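Local coordinates for protein colicin B (Escherichia coli, PDB 1RH1) that kills Escherichia coli and closely related bacteria by forming a channel in the cytoplasmic membrane, which depolarises it and dissipates cellular energy, at residues E256-T260 against A300-K305; D173-G178 against L294-Q298; S331-V336 against A471-F475. All coordinates share one frame; numbering follows the deposited sequence.

One long helix, 291-340, supplies a segment to all three contacts and joins the two lobes of colicin B. Contacts 1 and 2 lie side by side at its N-terminal part, their centres 9 Å apart, where loops and strands of the N-terminal lobe meet it through charged and amide bonds mixed with packing by Tyr259 and Met175; Arg297 of contact 2 reaches the carbonyl oxygen of Thr260 in contact 1. Contact 3 sits about 46 Å from contact 1 and 54 Å from contact 2, centre to centre, within the helical pore-forming domain. There branched aliphatic side chains do most of the work, with one lysine at the margin. All three are partly buried, mixing interior residues with exposed ones.

Contact 1: residues E256-T260 against A300-K305; sequences EAGYT and AENNAK
Glu301 reaches from the helix to the loop and gathers the N-H groups of Tyr259 and Thr260 and the Thr260 hydroxyl. Glu301 OE2 takes the backbone N-H of Tyr259 on its syn lone pair, Tyr259 N to OE2 2.9 Å with an N-H...O angle of 154°. Its other oxygen, OE1, receives weak bonds from the same N, from Thr260 N and from Thr260 OG1. A bend at chi2 (-70°) turns the carboxylate back toward the loop. A long salt bridge joins Glu256 OE2 to Lys305 NZ at 3.5 Å, while OE1 of Glu256 pairs with Arg119, which also makes a cation-pi contact with the Tyr259 ring.

Residues 256-260 link strand 252-256 to strand 260-262, which pairs in parallel with strand 20-22 of the TonB box. The contact therefore sets this loop, and with it the partner strand of the TonB box, against helix 291-340; Tyr259 also bonds through its backbone to Val20.

Apolar packing centres on Tyr259. Lys305 CA lies over one ring face, 3.9 Å from the centroid and 10° off the normal, a CH-pi contact, and Lys305 CD touches Tyr259 CE2 at 3.6 Å. Tyr259 CB meets Ala304 CB at 3.6 Å. Thr260 CG2 rests 4.0 Å from Ala300 CB.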
ATOM      1  N   GLU A 256     -12.730  -1.690   6.604  1.00  2.00           N
ATOM      2  CA  GLU A 256     -11.536  -1.677   5.797  1.00  2.00           C
ATOM      3  C   GLU A 256     -11.266  -3.102   5.353  1.00  5.77           C
ATOM      4  O   GLU A 256     -11.516  -4.051   6.108  1.00  6.46           O
ATOM      5  CB  GLU A 256     -10.383  -1.174   6.619  1.00  2.00           C
ATOM      6  CG  GLU A 256      -9.067  -1.238   5.872  1.00  3.28           C
ATOM      7  CD  GLU A 256      -7.865  -0.694   6.613  1.00  8.59           C
ATOM      8  OE1 GLU A 256      -6.852  -0.517   5.957  1.00 14.18           O
ATOM      9  OE2 GLU A 256      -7.905  -0.454   7.818  1.00 12.01           O
ATOM     10  N   ALA A 257     -10.729  -3.248   4.137  1.00  4.68           N
ATOM     11  CA  ALA A 257     -10.398  -4.559   3.598  1.00  5.66           C
ATOM     12  C   ALA A 257      -9.160  -5.157   4.244  1.00  4.88           C
ATOM     13  O   ALA A 257      -8.418  -4.446   4.933  1.00  9.96           O
ATOM     14  CB  ALA A 257     -10.144  -4.483   2.104  1.00  2.00           C
ATOM     15  N   GLY A 258      -8.961  -6.468   4.004  1.00  4.12           N
ATOM     16  CA  GLY A 258      -7.851  -7.201   4.561  1.00  2.00           C
ATOM     17  C   GLY A 258      -6.496  -6.770   4.037  1.00  2.00           C
ATOM     18  O   GLY A 258      -6.360  -6.089   3.032  1.00  2.00           O
ATOM     19  N   TYR A 259      -5.461  -7.178   4.758  1.00  3.86           N
ATOM     20  CA  TYR A 259      -4.088  -6.919   4.386  1.00  7.78           C
ATOM     21  C   TYR A 259      -3.342  -8.137   3.836  1.00  8.27           C
ATOM     22  O   TYR A 259      -2.271  -7.955   3.244  1.00  9.97           O
ATOM     23  CB  TYR A 259      -3.345  -6.387   5.579  1.00  2.00           C
ATOM     24  CG  TYR A 259      -3.740  -4.986   5.964  1.00  3.19           C
ATOM     25  CD1 TYR A 259      -2.877  -3.939   5.642  1.00  2.00           C
ATOM     26  CD2 TYR A 259      -4.917  -4.753   6.683  1.00  3.67           C
ATOM     27  CE1 TYR A 259      -3.174  -2.645   6.052  1.00  2.00           C
ATOM     28  CE2 TYR A 259      -5.226  -3.453   7.097  1.00  6.16           C
ATOM     29  CZ  TYR A 259      -4.340  -2.414   6.782  1.00  6.35           C
ATOM     30  OH  TYR A 259      -4.577  -1.149   7.270  1.00  5.80           O
ATOM     31  N   THR A 260      -3.828  -9.377   4.005  1.00  7.17           N
ATOM     32  CA  THR A 260      -3.157 -10.551   3.442  1.00  8.50           C
ATOM     33  C   THR A 260      -3.996 -11.369   2.460  1.00  8.51           C
ATOM     34  O   THR A 260      -5.165 -11.626   2.736  1.00  8.29           O
ATOM     35  CB  THR A 260      -2.673 -11.546   4.536  1.00  5.98           C
ATOM     36  OG1 THR A 260      -3.808 -11.754   5.351  1.00 11.35           O
ATOM     37  CG2 THR A 260      -1.539 -11.088   5.413  1.00  5.55           C
ATOM     38  N   ALA A 300      -1.009 -12.546  11.073  1.00 12.67           N
ATOM     39  CA  ALA A 300      -0.421 -12.091   9.821  1.00 11.50           C
ATOM     40  C   ALA A 300      -1.071 -10.771   9.395  1.00 10.91           C
ATOM     41  O   ALA A 300      -0.410  -9.856   8.895  1.00 10.13           O
ATOM     42  CB  ALA A 300      -0.651 -13.140   8.744  1.00 11.24           C
ATOM     43  N   GLU A 301      -2.383 -10.714   9.683  1.00  7.13           N
ATOM     44  CA  GLU A 301      -3.220  -9.562   9.463  1.00  9.80           C
ATOM     45  C   GLU A 301      -2.873  -8.396  10.351  1.00  9.91           C
ATOM     46  O   GLU A 301      -2.553  -7.309   9.860  1.00  9.23           O
ATOM     47  CB  GLU A 301      -4.662  -9.875   9.718  1.00  8.27           C
ATOM     48  CG  GLU A 301      -5.350 -10.505   8.543  1.00 12.85           C
ATOM     49  CD  GLU A 301      -5.588  -9.595   7.353  1.00 14.53           C
ATOM     50  OE1 GLU A 301      -6.241 -10.060   6.419  1.00 15.26           O
ATOM     51  OE2 GLU A 301      -5.154  -8.437   7.353  1.00 19.01           O
ATOM     52  N   ASN A 302      -2.943  -8.689  11.663  1.00  7.76           N
ATOM     53  CA  ASN A 302      -2.646  -7.760  12.727  1.00  5.76           C
ATOM     54  C   ASN A 302      -1.273  -7.190  12.527  1.00 10.97           C
ATOM     55  O   ASN A 302      -1.111  -5.982  12.651  1.00 15.74           O
ATOM     56  CB  ASN A 302      -2.689  -8.445  14.054  1.00  7.41           C
ATOM     57  CG  ASN A 302      -4.095  -8.746  14.562  1.00 14.01           C
ATOM     58  OD1 ASN A 302      -5.109  -8.452  13.919  1.00 16.01           O
ATOM     59  ND2 ASN A 302      -4.181  -9.364  15.747  1.00 14.47           N
ATOM     60  N   ASN A 303      -0.292  -8.008  12.152  1.00 11.25           N
ATOM     61  CA  ASN A 303       1.040  -7.504  11.887  1.00  9.40           C
ATOM     62  C   ASN A 303       1.151  -6.677  10.628  1.00 10.26           C
ATOM     63  O   ASN A 303       1.835  -5.664  10.684  1.00 11.59           O
ATOM     64  CB  ASN A 303       2.034  -8.637  11.774  1.00 10.25           C
ATOM     65  CG  ASN A 303       2.429  -9.294  13.089  1.00 14.56           C
ATOM     66  OD1 ASN A 303       3.184 -10.258  13.021  1.00 13.66           O
ATOM     67  ND2 ASN A 303       1.997  -8.860  14.287  1.00 14.12           N
ATOM     68  N   ALA A 304       0.521  -7.055   9.499  1.00 11.38           N
ATOM     69  CA  ALA A 304       0.554  -6.285   8.253  1.00  9.68           C
ATOM     70  C   ALA A 304      -0.115  -4.919   8.387  1.00 13.97           C
ATOM     71  O   ALA A 304       0.297  -3.939   7.759  1.00 10.76           O
ATOM     72  CB  ALA A 304      -0.162  -7.028   7.175  1.00  6.36           C
ATOM     73  N   LYS A 305      -1.148  -4.868   9.248  1.00 13.10           N
ATOM     74  CA  LYS A 305      -1.867  -3.655   9.577  1.00 11.15           C
ATOM     75  C   LYS A 305      -1.032  -2.617  10.340  1.00 13.73           C
ATOM     76  O   LYS A 305      -0.891  -1.468   9.910  1.00 17.53           O
ATOM     77  CB  LYS A 305      -3.092  -4.059  10.371  1.00  4.50           C
ATOM     78  CG  LYS A 305      -3.891  -2.854  10.786  1.00  5.67           C
ATOM     79  CD  LYS A 305      -5.336  -3.205  10.665  1.00  7.43           C
ATOM     80  CE  LYS A 305      -6.196  -2.038  11.103  1.00  7.15           C
ATOM     81  NZ  LYS A 305      -7.589  -2.343  10.803  1.00 10.29           N
TER

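Contact 2: residues D173-G178 against L294-Q298; sequences DLMQNG and LSQRQ
Met175 packs against Arg297, beside the salt bridge that Arg297 makes with Asp173. Met175 SD lies 3.4 Å from Arg297 CD, and Met175 CG flanks the same aliphatic stem. Bends at chi2 and chi3 carry the methyl onward to Leu294, where Met175 CE touches Leu294 CD2 at 3.5 Å and the two side chains cross at about a right angle.

Arg297 runs out fully extended, with CG trans to the backbone N, and presents its guanidinium end-on to Asp173. Arg297 NH1 bonds to Asp173 OD2 at 3.0 Å and Arg297 NH2 to Asp173 OD1 at 3.2 Å, both on the syn side of the carboxylate but tilted out of its plane. The two planes stand 48° apart, so this two-pronged grip is twisted rather than coplanar. NH2 also donates to the backbone O of Thr260, which helps fix the guanidinium.

Gln298 folds at chi2 (52°) over the turn after the strand. Gln298 OE1 accepts the N-H of Gly178, Gly178 N to OE1 2.6 Å, with an N-H...O angle of 162°. Gly178, at positive phi, brings its O to 3.2 Å from Leu294 CB.

Strand 173-176 and helix 294-298 run almost perpendicular to each other. The end of the beta hairpin formed by strands 169-176 and 179-186, together with its turn, packs here against the first turns of the long helix.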
ATOM      1  N   ASP A 173     -12.098 -12.559   0.256  1.00  2.00           N
ATOM      2  CA  ASP A 173     -12.487 -12.806   1.629  1.00  3.50           C
ATOM      3  C   ASP A 173     -11.879 -11.828   2.607  1.00  5.62           C
ATOM      4  O   ASP A 173     -10.974 -11.077   2.267  1.00  9.68           O
ATOM      5  CB  ASP A 173     -12.159 -14.281   1.989  1.00  2.00           C
ATOM      6  CG  ASP A 173     -10.752 -14.736   2.325  1.00  4.68           C
ATOM      7  OD1 ASP A 173      -9.768 -14.229   1.791  1.00  8.55           O
ATOM      8  OD2 ASP A 173     -10.643 -15.645   3.137  1.00  7.01           O
ATOM      9  N   LEU A 174     -12.450 -11.806   3.810  1.00  5.45           N
ATOM     10  CA  LEU A 174     -12.137 -10.838   4.845  1.00  3.50           C
ATOM     11  C   LEU A 174     -11.888 -11.519   6.166  1.00  3.04           C
ATOM     12  O   LEU A 174     -12.797 -12.071   6.805  1.00  2.00           O
ATOM     13  CB  LEU A 174     -13.292  -9.867   5.092  1.00  4.45           C
ATOM     14  CG  LEU A 174     -13.180  -8.421   4.839  1.00  2.00           C
ATOM     15  CD1 LEU A 174     -14.103  -7.770   5.800  1.00  2.00           C
ATOM     16  CD2 LEU A 174     -11.777  -7.925   5.005  1.00  2.00           C
ATOM     17  N   MET A 175     -10.646 -11.412   6.603  1.00  2.00           N
ATOM     18  CA  MET A 175     -10.326 -11.939   7.909  1.00  4.57           C
ATOM     19  C   MET A 175     -10.774 -10.917   8.943  1.00  5.86           C
ATOM     20  O   MET A 175     -10.157  -9.865   9.089  1.00  4.93           O
ATOM     21  CB  MET A 175      -8.840 -12.173   7.960  1.00  8.74           C
ATOM     22  CG  MET A 175      -8.406 -13.487   8.596  1.00  6.08           C
ATOM     23  SD  MET A 175      -9.117 -14.940   7.836  1.00  2.00           S
ATOM     24  CE  MET A 175      -9.796 -15.228   9.417  1.00  2.00           C
ATOM     25  N   GLN A 176     -11.899 -11.153   9.623  1.00  5.03           N
ATOM     26  CA  GLN A 176     -12.366 -10.217  10.630  1.00  6.94           C
ATOM     27  C   GLN A 176     -12.572 -10.831  11.997  1.00 11.37           C
ATOM     28  O   GLN A 176     -13.611 -11.422  12.295  1.00 13.14           O
ATOM     29  CB  GLN A 176     -13.656  -9.600  10.214  1.00  4.83           C
ATOM     30  CG  GLN A 176     -13.420  -8.655   9.087  1.00 11.69           C
ATOM     31  CD  GLN A 176     -14.023  -7.286   9.336  1.00 15.51           C
ATOM     32  OE1 GLN A 176     -13.301  -6.283   9.365  1.00 16.53           O
ATOM     33  NE2 GLN A 176     -15.355  -7.227   9.513  1.00 18.95           N
ATOM     34  N   ASN A 177     -11.544 -10.607  12.833  1.00  9.80           N
ATOM     35  CA  ASN A 177     -11.400 -11.065  14.217  1.00  8.66           C
ATOM     36  C   ASN A 177     -11.202 -12.553  14.363  1.00  6.76           C
ATOM     37  O   ASN A 177     -11.848 -13.239  15.162  1.00  7.48           O
ATOM     38  CB  ASN A 177     -12.606 -10.649  15.093  1.00  7.52           C
ATOM     39  CG  ASN A 177     -12.504  -9.189  15.502  1.00 11.26           C
ATOM     40  OD1 ASN A 177     -11.515  -8.762  16.102  1.00 10.97           O
ATOM     41  ND2 ASN A 177     -13.506  -8.372  15.173  1.00 12.19           N
ATOM     42  N   GLY A 178     -10.260 -13.040  13.557  1.00  4.48           N
ATOM     43  CA  GLY A 178      -9.914 -14.436  13.580  1.00  5.88           C
ATOM     44  C   GLY A 178     -10.957 -15.302  12.905  1.00  8.44           C
ATOM     45  O   GLY A 178     -10.649 -16.467  12.689  1.00 12.31           O
ATOM     46  N   LEU A 294      -6.757 -19.865  10.927  1.00  7.36           N
ATOM     47  CA  LEU A 294      -7.419 -18.588  11.200  1.00  5.20           C
ATOM     48  C   LEU A 294      -6.594 -17.701  12.122  1.00  9.82           C
ATOM     49  O   LEU A 294      -6.278 -16.576  11.744  1.00 11.28           O
ATOM     50  CB  LEU A 294      -8.771 -18.858  11.830  1.00  2.00           C
ATOM     51  CG  LEU A 294      -9.702 -19.587  10.912  1.00  2.00           C
ATOM     52  CD1 LEU A 294     -10.863 -20.145  11.634  1.00  2.00           C
ATOM     53  CD2 LEU A 294     -10.166 -18.632   9.883  1.00  2.00           C
ATOM     54  N   SER A 295      -6.213 -18.198  13.307  1.00 11.71           N
ATOM     55  CA  SER A 295      -5.293 -17.524  14.220  1.00 11.33           C
ATOM     56  C   SER A 295      -3.967 -17.154  13.547  1.00 14.14           C
ATOM     57  O   SER A 295      -3.432 -16.063  13.772  1.00 13.62           O
ATOM     58  CB  SER A 295      -4.998 -18.423  15.386  1.00  9.78           C
ATOM     59  OG  SER A 295      -6.215 -18.846  15.974  1.00 19.30           O
ATOM     60  N   GLN A 296      -3.428 -18.055  12.706  1.00 13.24           N
ATOM     61  CA  GLN A 296      -2.207 -17.803  11.952  1.00 16.70           C
ATOM     62  C   GLN A 296      -2.336 -16.574  11.084  1.00 17.14           C
ATOM     63  O   GLN A 296      -1.444 -15.722  11.068  1.00 16.81           O
ATOM     64  CB  GLN A 296      -1.850 -18.903  10.978  1.00 21.36           C
ATOM     65  CG  GLN A 296      -1.016 -20.089  11.404  1.00 29.29           C
ATOM     66  CD  GLN A 296      -0.377 -20.707  10.163  1.00 33.68           C
ATOM     67  OE1 GLN A 296      -0.705 -21.817   9.735  1.00 35.86           O
ATOM     68  NE2 GLN A 296       0.551 -19.971   9.538  1.00 33.72           N
ATOM     69  N   ARG A 297      -3.477 -16.551  10.361  1.00 15.48           N
ATOM     70  CA  ARG A 297      -3.799 -15.475   9.437  1.00 12.16           C
ATOM     71  C   ARG A 297      -4.208 -14.212  10.164  1.00 11.61           C
ATOM     72  O   ARG A 297      -3.929 -13.125   9.659  1.00  9.77           O
ATOM     73  CB  ARG A 297      -4.936 -15.860   8.482  1.00 12.52           C
ATOM     74  CG  ARG A 297      -5.107 -14.809   7.384  1.00 13.76           C
ATOM     75  CD  ARG A 297      -6.070 -15.258   6.316  1.00 15.00           C
ATOM     76  NE  ARG A 297      -6.173 -14.281   5.240  1.00 12.74           N
ATOM     77  CZ  ARG A 297      -7.018 -14.459   4.220  1.00 14.31           C
ATOM     78  NH1 ARG A 297      -7.814 -15.530   4.122  1.00 12.99           N
ATOM     79  NH2 ARG A 297      -7.051 -13.544   3.268  1.00 12.69           N
ATOM     80  N   GLN A 298      -4.835 -14.312  11.341  1.00  8.79           N
ATOM     81  CA  GLN A 298      -5.193 -13.110  12.056  1.00  7.22           C
ATOM     82  C   GLN A 298      -3.983 -12.374  12.599  1.00 10.00           C
ATOM     83  O   GLN A 298      -4.034 -11.152  12.680  1.00 10.58           O
ATOM     84  CB  GLN A 298      -6.118 -13.411  13.206  1.00  2.00           C
ATOM     85  CG  GLN A 298      -6.804 -12.138  13.664  1.00  2.00           C
ATOM     86  CD  GLN A 298      -7.470 -11.368  12.527  1.00  4.16           C
ATOM     87  OE1 GLN A 298      -8.601 -11.644  12.113  1.00  4.30           O
ATOM     88  NE2 GLN A 298      -6.747 -10.383  12.000  1.00  2.00           N
TER

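Contact 3: residues S331-V336 against A471-F475; sequences SVGDKV and ALIAF
Leu472 fits its CD2 methyl between two valines one helical turn apart. Leu472 CD2 lies 3.7 Å from Val336 CG2 and 3.9 Å from Val332 CG1, and the leucine crosses each valine at about a right angle. With CG swung to the far side from the backbone N (chi1 167°), Leu472 points its branched end at helix 331-336. Val332 turns its two methyls to different partners: CG1 meets Leu472, while Val332 CG2 packs on CG2 of Ile473 at 3.7 Å.

Ile473 carries the packing out to the exposed margin. It is the first residue past helix 457-472 to leave helical phi/psi, and it lies at the helix end. Ile473 CG2 comes up against Ser331 OG at 3.1 Å, and Ile473 CD1 lies farther along at 3.6 Å from the same oxygen. The hydroxyl is hydrogen-bonded to the backbone O of Val328, within its own helix, and is in close contact with the isoleucine.

Lys335 forms the polar edge. Its aliphatic chain passes alongside the backbone of Ile473, with Lys335 CD 3.8 Å from Ile473 CA, then bends at chi4 (-79°). After that last kink Lys335 NZ donates a hydrogen bond to the backbone O of Leu472, 3.0 Å away. The nitrogen stands well above the carbonyl plane, 39° out of it. The acceptor lies at the C-terminal end of a helix, where the dipole would probably suit an ammonium group.

Around this junction, helix 479-495 packs Val485 and Ile489 on Leu472, Ile489 on Val332 and Val482 on Lys335, while Tyr344 of helix 342-357 touches both valines. Thus the last part of helix 291-340 is built into the helical bundle of the pore-forming domain, beside the end of helix 457-472, which lies in a predicted transmembrane segment.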
ATOM      1  N   SER A 331      12.009  31.575   3.209  1.00  2.00           N
ATOM      2  CA  SER A 331      11.808  32.842   3.879  1.00  2.00           C
ATOM      3  C   SER A 331      13.182  33.431   4.215  1.00  2.00           C
ATOM      4  O   SER A 331      13.410  34.583   3.887  1.00  4.66           O
ATOM      5  CB  SER A 331      10.978  32.609   5.130  1.00  4.36           C
ATOM      6  OG  SER A 331      11.746  32.575   6.342  1.00 10.15           O
ATOM      7  N   VAL A 332      14.128  32.666   4.795  1.00  3.52           N
ATOM      8  CA  VAL A 332      15.494  33.089   5.107  1.00  4.58           C
ATOM      9  C   VAL A 332      16.128  33.673   3.859  1.00  5.56           C
ATOM     10  O   VAL A 332      16.746  34.728   3.862  1.00  5.13           O
ATOM     11  CB  VAL A 332      16.290  31.850   5.625  1.00  5.10           C
ATOM     12  CG1 VAL A 332      17.813  32.021   5.549  1.00  2.00           C
ATOM     13  CG2 VAL A 332      15.876  31.634   7.071  1.00  3.83           C
ATOM     14  N   GLY A 333      15.894  32.975   2.759  1.00  8.75           N
ATOM     15  CA  GLY A 333      16.371  33.385   1.459  1.00 12.16           C
ATOM     16  C   GLY A 333      15.816  34.744   1.115  1.00 11.95           C
ATOM     17  O   GLY A 333      16.591  35.623   0.761  1.00 12.48           O
ATOM     18  N   ASP A 334      14.500  34.913   1.282  1.00 10.63           N
ATOM     19  CA  ASP A 334      13.858  36.180   1.029  1.00  9.49           C
ATOM     20  C   ASP A 334      14.430  37.235   1.958  1.00 10.05           C
ATOM     21  O   ASP A 334      15.019  38.155   1.390  1.00 13.65           O
ATOM     22  CB  ASP A 334      12.334  36.056   1.218  1.00 10.19           C
ATOM     23  CG  ASP A 334      11.553  35.297   0.124  1.00 14.14           C
ATOM     24  OD1 ASP A 334      10.387  34.976   0.348  1.00 18.21           O
ATOM     25  OD2 ASP A 334      12.066  35.024  -0.963  1.00 15.94           O
ATOM     26  N   LYS A 335      14.385  37.125   3.309  1.00  6.82           N
ATOM     27  CA  LYS A 335      14.947  38.098   4.263  1.00  5.38           C
ATOM     28  C   LYS A 335      16.416  38.440   4.073  1.00  4.50           C
ATOM     29  O   LYS A 335      16.785  39.599   3.911  1.00  6.70           O
ATOM     30  CB  LYS A 335      14.778  37.607   5.700  1.00  4.33           C
ATOM     31  CG  LYS A 335      15.444  38.393   6.850  1.00  4.06           C
ATOM     32  CD  LYS A 335      14.830  37.907   8.159  1.00  9.60           C
ATOM     33  CE  LYS A 335      15.129  38.744   9.407  1.00 16.58           C
ATOM     34  NZ  LYS A 335      16.448  38.505   9.975  1.00 19.32           N
ATOM     35  N   VAL A 336      17.308  37.462   4.085  1.00  7.41           N
ATOM     36  CA  VAL A 336      18.714  37.744   3.850  1.00  6.82           C
ATOM     37  C   VAL A 336      18.863  38.251   2.419  1.00  4.65           C
ATOM     38  O   VAL A 336      19.618  39.170   2.167  1.00  3.40           O
ATOM     39  CB  VAL A 336      19.500  36.437   4.128  1.00  4.24           C
ATOM     40  CG1 VAL A 336      20.964  36.622   3.875  1.00  2.00           C
ATOM     41  CG2 VAL A 336      19.360  36.059   5.588  1.00  2.00           C
ATOM     42  N   ALA A 471      15.042  30.780  13.702  1.00  6.86           N
ATOM     43  CA  ALA A 471      15.609  31.576  14.763  1.00  6.97           C
ATOM     44  C   ALA A 471      16.076  32.845  14.083  1.00  5.00           C
ATOM     45  O   ALA A 471      15.827  33.886  14.671  1.00 11.97           O
ATOM     46  CB  ALA A 471      16.815  30.915  15.406  1.00  3.58           C
ATOM     47  N   LEU A 472      16.705  32.816  12.874  1.00  9.59           N
ATOM     48  CA  LEU A 472      17.178  34.005  12.134  1.00  7.44           C
ATOM     49  C   LEU A 472      16.045  34.910  11.667  1.00  8.69           C
ATOM     50  O   LEU A 472      16.182  36.131  11.789  1.00  8.86           O
ATOM     51  CB  LEU A 472      17.999  33.615  10.892  1.00  2.00           C
ATOM     52  CG  LEU A 472      18.337  34.665   9.819  1.00  2.00           C
ATOM     53  CD1 LEU A 472      19.303  35.676  10.365  1.00  5.03           C
ATOM     54  CD2 LEU A 472      19.040  34.036   8.648  1.00  2.00           C
ATOM     55  N   ILE A 473      14.908  34.375  11.178  1.00  7.45           N
ATOM     56  CA  ILE A 473      13.823  35.239  10.739  1.00  9.23           C
ATOM     57  C   ILE A 473      13.071  35.807  11.928  1.00 14.23           C
ATOM     58  O   ILE A 473      12.044  36.461  11.754  1.00 17.27           O
ATOM     59  CB  ILE A 473      12.772  34.520   9.836  1.00  9.11           C
ATOM     60  CG1 ILE A 473      12.052  33.458  10.620  1.00 12.04           C
ATOM     61  CG2 ILE A 473      13.457  33.928   8.604  1.00  9.19           C
ATOM     62  CD1 ILE A 473      10.895  32.871   9.809  1.00 19.41           C
ATOM     63  N   ALA A 474      13.580  35.583  13.142  1.00 11.11           N
ATOM     64  CA  ALA A 474      12.961  36.029  14.387  1.00 12.19           C
ATOM     65  C   ALA A 474      13.927  36.778  15.278  1.00 10.02           C
ATOM     66  O   ALA A 474      13.539  37.279  16.332  1.00 11.77           O
ATOM     67  CB  ALA A 474      12.446  34.840  15.199  1.00  9.03           C
ATOM     68  N   PHE A 475      15.201  36.842  14.915  1.00 10.02           N
ATOM     69  CA  PHE A 475      16.137  37.520  15.775  1.00 13.74           C
ATOM     70  C   PHE A 475      16.040  39.019  15.613  1.00 17.79           C
ATOM     71  O   PHE A 475      15.788  39.529  14.513  1.00 22.07           O
ATOM     72  CB  PHE A 475      17.539  37.107  15.451  1.00 10.94           C
ATOM     73  CG  PHE A 475      18.021  35.795  16.028  1.00  7.96           C
ATOM     74  CD1 PHE A 475      19.235  35.274  15.549  1.00  8.67           C
ATOM     75  CD2 PHE A 475      17.305  35.131  17.028  1.00  7.42           C
ATOM     76  CE1 PHE A 475      19.738  34.089  16.073  1.00  4.02           C
ATOM     77  CE2 PHE A 475      17.815  33.946  17.544  1.00  6.40           C
ATOM     78  CZ  PHE A 475      19.025  33.434  17.066  1.00  6.68           C
TER